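Side-chain contacts in cyclopenase asqI (PDB 5YY3), which catalyses the zinc-dependent conversion of 4'-methoxycyclopenin into 4'-methoxyviridicatin, releasing methyl isocyanate, in the biosynthesis of the aspoquinolone mycotoxins: residues A[422-427]-A[489-494]; A[574-579]-A[603-608]. All coordinates share one frame; numbering follows the deposited sequence.

How the contacts relate
Both contacts belong to the part of the chain that resembles the Ig-like domain of hemocyanins, and their centres lie about 10 Å apart. Strand 571-580 joins them. It pairs antiparallel with strand 487-497: Arg492 N lies 2.9 Å from Ile578 O, and Phe494 O lies 2.8 Å from Phe576 N, both probable hydrogen bonds. One face of strand 571-580 packs on strand 422-431, within the layer closed by contact 1, whereas Phe576 and Ile578 turn to the loop of contact 2. Phe494, at the end of contact 1, meets Phe606 of contact 2 edge-to-face. Neither contact lies near the zinc-binding histidines His186, His190 and His218.

Contact 1 (A[422-427]-A[489-494]); sequences VVLSNL and LTLRLF
Val422 faces Leu489, Leu424 faces Leu491 and Leu427 faces Leu493, three apolar pairs that join two strands packed face to face in the β-sandwich of the Ig-like domain. The axes of the strand segments stay 10.6 Å apart at an angle of 26°, too far for backbone pairing, so side chains alone bridge the gap. Branched aliphatic residues suit this buried layer: their methyls fill the space between strands and need no polar partner. Val422 CG2 touches Leu489 CD2 at 3.6 Å, the two side chains crossing at about a right angle. Leu424 and Leu491 instead slide past each other in opposite directions, and Leu491 CD2 touches both methyls of Leu424, 4.0 Å from its CD1 and 3.9 Å from its CD2. The CB of Leu491 does not aim straight across; with CG anti to the carbonyl carbon (chi1 -66°), the branch still carries CD2 over to its partner. Small residues of strand 571-580 add to the same layer, Ala579 packing on Val422, Cys577 on Leu424 and Ala575 on Leu427. Polar groups sit on the other side of strand 489-494, where Arg492 is held by salt bridges to Asp582 and Asp598 and by a hydrogen bond from NE to Thr580. At the far end the packing is looser, with Leu427 CD2 4.4 Å from Leu493 CD1.

Contact 2 (A[574-579]-A[603-608]); sequences VAFCIA and GYPFNR
Ile578 and Pro605 have CA atoms 8.3 Å apart where strand 574-579 faces 603-608, whose residues 603-606 form a type VIa β-turn with a cis peptide before Pro605 and a 2.9 Å hydrogen bond from Phe606 N to Gly603 O. Gly603, at a positive phi of 83°, suits the start of this turn in the Ig-like domain. Within the turn the Tyr604 ring lies against Pro605, whose CB stands 3.7 Å above the ring centre, an aromatic-proline arrangement well matched to the cis bond. The CG and CD of the compact pyrrolidine ring face the strand: CD reaches Ile578 CG2 at 3.9 Å, and CG approaches Phe576 CZ obliquely. Beside it, Phe606 and Phe576 form a T-shaped pair with planes at 63° and centroids 4.8 Å apart. Having CG anti to the backbone N (chi1 161°), Phe576 extends toward the loop and offers a face to the edge of Phe606. Phe606 also stacks on Trp507 and meets the ring of Trp610, so flat residues fit this buried site. Phe606 CZ stands over the centre of the Phe576 ring, and Phe606 CE2 lies 3.5 Å from both CD1 and CE1 of Phe576.

Contact 1 (A[422-427]-A[489-494])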
ATOM      1  N   VAL A 422      -9.349 -21.476 -45.676  1.00 28.56           N
ATOM      2  CA  VAL A 422     -10.200 -20.349 -45.395  1.00 31.06           C
ATOM      3  C   VAL A 422      -9.319 -19.143 -45.099  1.00 29.19           C
ATOM      4  O   VAL A 422      -8.165 -19.292 -44.696  1.00 27.82           O
ATOM      5  CB  VAL A 422     -11.151 -20.708 -44.220  1.00 34.46           C
ATOM      6  CG1 VAL A 422     -11.032 -19.730 -43.038  1.00 30.87           C
ATOM      7  CG2 VAL A 422     -12.557 -20.841 -44.715  1.00 26.22           C
ATOM      8  N   VAL A 423      -9.835 -17.948 -45.342  1.00 31.77           N
ATOM      9  CA  VAL A 423      -9.122 -16.746 -44.939  1.00 26.94           C
ATOM     10  C   VAL A 423      -9.916 -16.070 -43.851  1.00 27.58           C
ATOM     11  O   VAL A 423     -11.088 -15.738 -44.067  1.00 31.69           O
ATOM     12  CB  VAL A 423      -8.916 -15.768 -46.112  1.00 31.05           C
ATOM     13  CG1 VAL A 423      -8.383 -14.429 -45.605  1.00 28.07           C
ATOM     14  CG2 VAL A 423      -7.970 -16.370 -47.152  1.00 28.63           C
ATOM     15  N   LEU A 424      -9.293 -15.886 -42.685  1.00 23.31           N
ATOM     16  CA  LEU A 424      -9.921 -15.155 -41.585  1.00 23.20           C
ATOM     17  C   LEU A 424      -9.497 -13.698 -41.581  1.00 22.67           C
ATOM     18  O   LEU A 424      -8.354 -13.371 -41.900  1.00 24.21           O
ATOM     19  CB  LEU A 424      -9.568 -15.774 -40.219  1.00 24.44           C
ATOM     20  CG  LEU A 424     -10.113 -17.159 -39.863  1.00 27.00           C
ATOM     21  CD1 LEU A 424      -9.908 -17.492 -38.372  1.00 22.15           C
ATOM     22  CD2 LEU A 424     -11.579 -17.278 -40.254  1.00 24.80           C
ATOM     23  N   SER A 425     -10.410 -12.824 -41.181  1.00 22.99           N
ATOM     24  CA  SER A 425     -10.085 -11.405 -41.034  1.00 27.23           C
ATOM     25  C   SER A 425     -11.079 -10.750 -40.097  1.00 26.47           C
ATOM     26  O   SER A 425     -12.117 -11.330 -39.780  1.00 29.80           O
ATOM     27  CB  SER A 425     -10.088 -10.687 -42.390  1.00 23.25           C
ATOM     28  OG  SER A 425     -11.415 -10.511 -42.848  1.00 29.10           O
ATOM     29  N   ASN A 426     -10.754  -9.551 -39.645  1.00 30.44           N
ATOM     30  CA  ASN A 426     -11.708  -8.713 -38.927  1.00 27.15           C
ATOM     31  C   ASN A 426     -12.257  -9.324 -37.648  1.00 26.16           C
ATOM     32  O   ASN A 426     -13.457  -9.292 -37.402  1.00 25.64           O
ATOM     33  CB  ASN A 426     -12.880  -8.343 -39.845  1.00 34.41           C
ATOM     34  CG  ASN A 426     -12.504  -7.291 -40.882  1.00 31.10           C
ATOM     35  OD1 ASN A 426     -12.625  -7.511 -42.081  1.00 35.12           O
ATOM     36  ND2 ASN A 426     -12.049  -6.150 -40.419  1.00 38.80           N
ATOM     37  N   LEU A 427     -11.379  -9.869 -36.821  1.00 24.89           N
ATOM     38  CA  LEU A 427     -11.809 -10.408 -35.543  1.00 24.35           C
ATOM     39  C   LEU A 427     -12.185  -9.264 -34.610  1.00 25.37           C
ATOM     40  O   LEU A 427     -11.422  -8.318 -34.444  1.00 25.32           O
ATOM     41  CB  LEU A 427     -10.701 -11.270 -34.920  1.00 27.95           C
ATOM     42  CG  LEU A 427     -10.982 -11.865 -33.540  1.00 26.94           C
ATOM     43  CD1 LEU A 427     -12.209 -12.759 -33.607  1.00 25.73           C
ATOM     44  CD2 LEU A 427      -9.767 -12.647 -33.039  1.00 25.02           C
ATOM     45  N   LEU A 489     -15.670 -26.075 -41.099  1.00 36.68           N
ATOM     46  CA  LEU A 489     -14.437 -25.792 -40.365  1.00 34.77           C
ATOM     47  C   LEU A 489     -14.769 -25.424 -38.925  1.00 27.25           C
ATOM     48  O   LEU A 489     -15.924 -25.226 -38.578  1.00 27.93           O
ATOM     49  CB  LEU A 489     -13.653 -24.678 -41.060  1.00 27.53           C
ATOM     50  CG  LEU A 489     -14.504 -23.421 -41.184  1.00 31.39           C
ATOM     51  CD1 LEU A 489     -14.061 -22.334 -40.213  1.00 30.71           C
ATOM     52  CD2 LEU A 489     -14.554 -22.924 -42.625  1.00 34.31           C
ATOM     53  N   THR A 490     -13.749 -25.364 -38.090  1.00 26.05           N
ATOM     54  CA  THR A 490     -13.940 -25.029 -36.686  1.00 27.33           C
ATOM     55  C   THR A 490     -13.129 -23.783 -36.338  1.00 26.57           C
ATOM     56  O   THR A 490     -11.940 -23.688 -36.668  1.00 24.61           O
ATOM     57  CB  THR A 490     -13.537 -26.199 -35.760  1.00 28.16           C
ATOM     58  OG1 THR A 490     -14.390 -27.321 -36.006  1.00 35.63           O
ATOM     59  CG2 THR A 490     -13.652 -25.799 -34.274  1.00 28.33           C
ATOM     60  N   LEU A 491     -13.798 -22.817 -35.706  1.00 26.68           N
ATOM     61  CA  LEU A 491     -13.161 -21.576 -35.262  1.00 25.54           C
ATOM     62  C   LEU A 491     -12.792 -21.718 -33.794  1.00 27.38           C
ATOM     63  O   LEU A 491     -13.645 -22.055 -32.966  1.00 25.87           O
ATOM     64  CB  LEU A 491     -14.087 -20.375 -35.461  1.00 23.86           C
ATOM     65  CG  LEU A 491     -14.441 -19.986 -36.892  1.00 22.24           C
ATOM     66  CD1 LEU A 491     -15.361 -18.800 -36.871  1.00 22.03           C
ATOM     67  CD2 LEU A 491     -13.185 -19.672 -37.688  1.00 24.50           C
ATOM     68  N   ARG A 492     -11.525 -21.466 -33.476  1.00 23.19           N
ATOM     69  CA  ARG A 492     -11.045 -21.593 -32.108  1.00 24.85           C
ATOM     70  C   ARG A 492     -10.570 -20.251 -31.569  1.00 24.51           C
ATOM     71  O   ARG A 492      -9.599 -19.677 -32.079  1.00 24.97           O
ATOM     72  CB  ARG A 492      -9.917 -22.623 -32.034  1.00 26.80           C
ATOM     73  CG  ARG A 492     -10.281 -23.949 -32.650  1.00 24.03           C
ATOM     74  CD  ARG A 492      -9.076 -24.841 -32.761  1.00 27.02           C
ATOM     75  NE  ARG A 492      -9.455 -26.135 -33.298  1.00 29.83           N
ATOM     76  CZ  ARG A 492      -9.799 -27.176 -32.558  1.00 32.14           C
ATOM     77  NH1 ARG A 492      -9.791 -27.074 -31.236  1.00 29.02           N
ATOM     78  NH2 ARG A 492     -10.142 -28.314 -33.141  1.00 35.10           N
ATOM     79  N   LEU A 493     -11.249 -19.764 -30.538  1.00 18.00           N
ATOM     80  CA  LEU A 493     -10.968 -18.442 -29.983  1.00 22.01           C
ATOM     81  C   LEU A 493     -10.268 -18.491 -28.616  1.00 25.16           C
ATOM     82  O   LEU A 493     -10.743 -19.149 -27.677  1.00 24.21           O
ATOM     83  CB  LEU A 493     -12.265 -17.640 -29.851  1.00 19.91           C
ATOM     84  CG  LEU A 493     -12.164 -16.315 -29.090  1.00 21.26           C
ATOM     85  CD1 LEU A 493     -11.459 -15.261 -29.897  1.00 19.25           C
ATOM     86  CD2 LEU A 493     -13.528 -15.832 -28.640  1.00 23.67           C
ATOM     87  N   PHE A 494      -9.146 -17.776 -28.529  1.00 21.80           N
ATOM     88  CA  PHE A 494      -8.373 -17.617 -27.309  1.00 19.65           C
ATOM     89  C   PHE A 494      -8.101 -16.133 -27.032  1.00 24.78           C
ATOM     90  O   PHE A 494      -8.026 -15.315 -27.966  1.00 23.31           O
ATOM     91  CB  PHE A 494      -7.036 -18.359 -27.408  1.00 21.57           C
ATOM     92  CG  PHE A 494      -7.149 -19.868 -27.419  1.00 23.78           C
ATOM     93  CD1 PHE A 494      -7.471 -20.549 -28.590  1.00 21.76           C
ATOM     94  CD2 PHE A 494      -6.868 -20.609 -26.270  1.00 21.89           C
ATOM     95  CE1 PHE A 494      -7.551 -21.938 -28.611  1.00 22.68           C
ATOM     96  CE2 PHE A 494      -6.937 -22.000 -26.278  1.00 26.05           C
ATOM     97  CZ  PHE A 494      -7.281 -22.672 -27.454  1.00 25.67           C
TER

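Contact 2 (A[574-579]-A[603-608])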
ATOM      1  N   VAL A 574      -5.241  -9.587 -26.069  1.00 25.54           N
ATOM      2  CA  VAL A 574      -5.219  -9.937 -27.481  1.00 23.46           C
ATOM      3  C   VAL A 574      -6.176 -11.097 -27.729  1.00 24.91           C
ATOM      4  O   VAL A 574      -6.213 -12.054 -26.947  1.00 25.10           O
ATOM      5  CB  VAL A 574      -3.800 -10.318 -27.949  1.00 22.58           C
ATOM      6  CG1 VAL A 574      -3.821 -10.811 -29.396  1.00 21.04           C
ATOM      7  CG2 VAL A 574      -2.857  -9.129 -27.790  1.00 27.13           C
ATOM      8  N   ALA A 575      -6.972 -10.994 -28.786  1.00 25.61           N
ATOM      9  CA  ALA A 575      -7.831 -12.092 -29.205  1.00 21.57           C
ATOM     10  C   ALA A 575      -7.183 -12.815 -30.367  1.00 24.45           C
ATOM     11  O   ALA A 575      -6.586 -12.193 -31.233  1.00 27.71           O
ATOM     12  CB  ALA A 575      -9.201 -11.599 -29.592  1.00 21.03           C
ATOM     13  N   PHE A 576      -7.300 -14.136 -30.361  1.00 21.90           N
ATOM     14  CA  PHE A 576      -6.682 -14.996 -31.351  1.00 22.72           C
ATOM     15  C   PHE A 576      -7.743 -15.951 -31.874  1.00 24.23           C
ATOM     16  O   PHE A 576      -8.517 -16.514 -31.094  1.00 24.48           O
ATOM     17  CB  PHE A 576      -5.499 -15.754 -30.728  1.00 20.35           C
ATOM     18  CG  PHE A 576      -5.077 -16.984 -31.484  1.00 22.45           C
ATOM     19  CD1 PHE A 576      -5.687 -18.209 -31.246  1.00 24.19           C
ATOM     20  CD2 PHE A 576      -4.037 -16.928 -32.398  1.00 22.20           C
ATOM     21  CE1 PHE A 576      -5.288 -19.340 -31.912  1.00 20.15           C
ATOM     22  CE2 PHE A 576      -3.631 -18.067 -33.077  1.00 22.56           C
ATOM     23  CZ  PHE A 576      -4.256 -19.270 -32.836  1.00 25.57           C
ATOM     24  N   CYS A 577      -7.788 -16.122 -33.190  1.00 23.32           N
ATOM     25  CA  CYS A 577      -8.737 -17.034 -33.790  1.00 23.54           C
ATOM     26  C   CYS A 577      -8.034 -17.838 -34.873  1.00 24.93           C
ATOM     27  O   CYS A 577      -7.391 -17.285 -35.772  1.00 24.96           O
ATOM     28  CB  CYS A 577      -9.949 -16.289 -34.365  1.00 25.16           C
ATOM     29  SG  CYS A 577     -11.313 -17.440 -34.809  1.00 24.30           S
ATOM     30  N   ILE A 578      -8.130 -19.153 -34.764  1.00 26.43           N
ATOM     31  CA  ILE A 578      -7.579 -20.026 -35.786  1.00 24.75           C
ATOM     32  C   ILE A 578      -8.718 -20.851 -36.398  1.00 27.43           C
ATOM     33  O   ILE A 578      -9.665 -21.240 -35.703  1.00 25.54           O
ATOM     34  CB  ILE A 578      -6.452 -20.946 -35.210  1.00 25.99           C
ATOM     35  CG1 ILE A 578      -5.860 -21.847 -36.301  1.00 24.21           C
ATOM     36  CG2 ILE A 578      -6.944 -21.782 -34.039  1.00 26.83           C
ATOM     37  CD1 ILE A 578      -4.637 -22.626 -35.838  1.00 22.25           C
ATOM     38  N   ALA A 579      -8.656 -21.074 -37.708  1.00 26.82           N
ATOM     39  CA  ALA A 579      -9.626 -21.951 -38.355  1.00 24.40           C
ATOM     40  C   ALA A 579      -8.982 -23.297 -38.668  1.00 27.18           C
ATOM     41  O   ALA A 579      -7.977 -23.375 -39.381  1.00 23.84           O
ATOM     42  CB  ALA A 579     -10.186 -21.303 -39.634  1.00 20.61           C
ATOM     43  N   GLY A 603      -7.388 -27.448 -25.892  1.00 29.84           N
ATOM     44  CA  GLY A 603      -6.565 -26.253 -25.873  1.00 26.00           C
ATOM     45  C   GLY A 603      -5.730 -26.015 -27.106  1.00 26.92           C
ATOM     46  O   GLY A 603      -4.910 -25.097 -27.123  1.00 28.81           O
ATOM     47  N   TYR A 604      -5.941 -26.827 -28.140  1.00 26.31           N
ATOM     48  CA  TYR A 604      -5.277 -26.632 -29.430  1.00 25.52           C
ATOM     49  C   TYR A 604      -5.556 -25.237 -29.967  1.00 25.39           C
ATOM     50  O   TYR A 604      -6.703 -24.790 -29.953  1.00 23.06           O
ATOM     51  CB  TYR A 604      -5.752 -27.676 -30.437  1.00 26.92           C
ATOM     52  CG  TYR A 604      -5.056 -27.598 -31.775  1.00 29.01           C
ATOM     53  CD1 TYR A 604      -3.846 -28.253 -31.982  1.00 26.11           C
ATOM     54  CD2 TYR A 604      -5.601 -26.869 -32.829  1.00 26.96           C
ATOM     55  CE1 TYR A 604      -3.191 -28.188 -33.199  1.00 30.01           C
ATOM     56  CE2 TYR A 604      -4.946 -26.798 -34.059  1.00 27.96           C
ATOM     57  CZ  TYR A 604      -3.741 -27.468 -34.233  1.00 26.54           C
ATOM     58  OH  TYR A 604      -3.080 -27.424 -35.448  1.00 29.42           O
ATOM     59  N   PRO A 605      -4.532 -24.562 -30.500  1.00 22.86           N
ATOM     60  CA  PRO A 605      -3.166 -25.015 -30.787  1.00 24.44           C
ATOM     61  C   PRO A 605      -2.127 -24.624 -29.738  1.00 23.09           C
ATOM     62  O   PRO A 605      -0.923 -24.717 -29.990  1.00 20.84           O
ATOM     63  CB  PRO A 605      -2.863 -24.312 -32.106  1.00 21.84           C
ATOM     64  CG  PRO A 605      -3.556 -22.972 -31.942  1.00 23.68           C
ATOM     65  CD  PRO A 605      -4.790 -23.232 -31.088  1.00 20.90           C
ATOM     66  N   PHE A 606      -2.580 -24.184 -28.574  1.00 22.03           N
ATOM     67  CA  PHE A 606      -1.645 -23.728 -27.554  1.00 26.18           C
ATOM     68  C   PHE A 606      -1.217 -24.825 -26.587  1.00 28.31           C
ATOM     69  O   PHE A 606      -0.563 -24.539 -25.601  1.00 28.67           O
ATOM     70  CB  PHE A 606      -2.246 -22.561 -26.772  1.00 21.47           C
ATOM     71  CG  PHE A 606      -2.417 -21.314 -27.602  1.00 23.00           C
ATOM     72  CD1 PHE A 606      -1.312 -20.576 -27.990  1.00 19.24           C
ATOM     73  CD2 PHE A 606      -3.679 -20.895 -28.000  1.00 20.33           C
ATOM     74  CE1 PHE A 606      -1.460 -19.442 -28.732  1.00 20.21           C
ATOM     75  CE2 PHE A 606      -3.833 -19.762 -28.756  1.00 19.30           C
ATOM     76  CZ  PHE A 606      -2.723 -19.030 -29.117  1.00 21.36           C
ATOM     77  N   ASN A 607      -1.570 -26.073 -26.887  1.00 31.53           N
ATOM     78  CA  ASN A 607      -1.326 -27.188 -25.978  1.00 26.15           C
ATOM     79  C   ASN A 607       0.018 -27.869 -26.233  1.00 29.04           C
ATOM     80  O   ASN A 607       0.481 -28.662 -25.413  1.00 32.19           O
ATOM     81  CB  ASN A 607      -2.461 -28.203 -26.076  1.00 25.47           C
ATOM     82  CG  ASN A 607      -2.619 -28.767 -27.478  1.00 32.01           C
ATOM     83  OD1 ASN A 607      -2.277 -28.109 -28.463  1.00 27.83           O
ATOM     84  ND2 ASN A 607      -3.139 -29.991 -27.575  1.00 30.38           N
ATOM     85  N   ARG A 608       0.651 -27.542 -27.355  1.00 25.42           N
ATOM     86  CA  ARG A 608       2.032 -27.966 -27.628  1.00 27.77           C
ATOM     87  C   ARG A 608       2.812 -26.782 -28.158  1.00 23.63           C
ATOM     88  O   ARG A 608       2.211 -25.809 -28.591  1.00 22.04           O
ATOM     89  CB  ARG A 608       2.080 -29.110 -28.646  1.00 28.25           C
ATOM     90  CG  ARG A 608       2.044 -30.469 -28.023  1.00 33.72           C
ATOM     91  CD  ARG A 608       1.608 -31.498 -29.014  1.00 37.66           C
ATOM     92  NE  ARG A 608       0.262 -31.946 -28.686  1.00 44.04           N
ATOM     93  CZ  ARG A 608      -0.008 -32.799 -27.706  1.00 44.04           C
ATOM     94  NH1 ARG A 608       0.989 -33.302 -26.996  1.00 44.17           N
ATOM     95  NH2 ARG A 608      -1.265 -33.165 -27.455  1.00 48.91           N
TER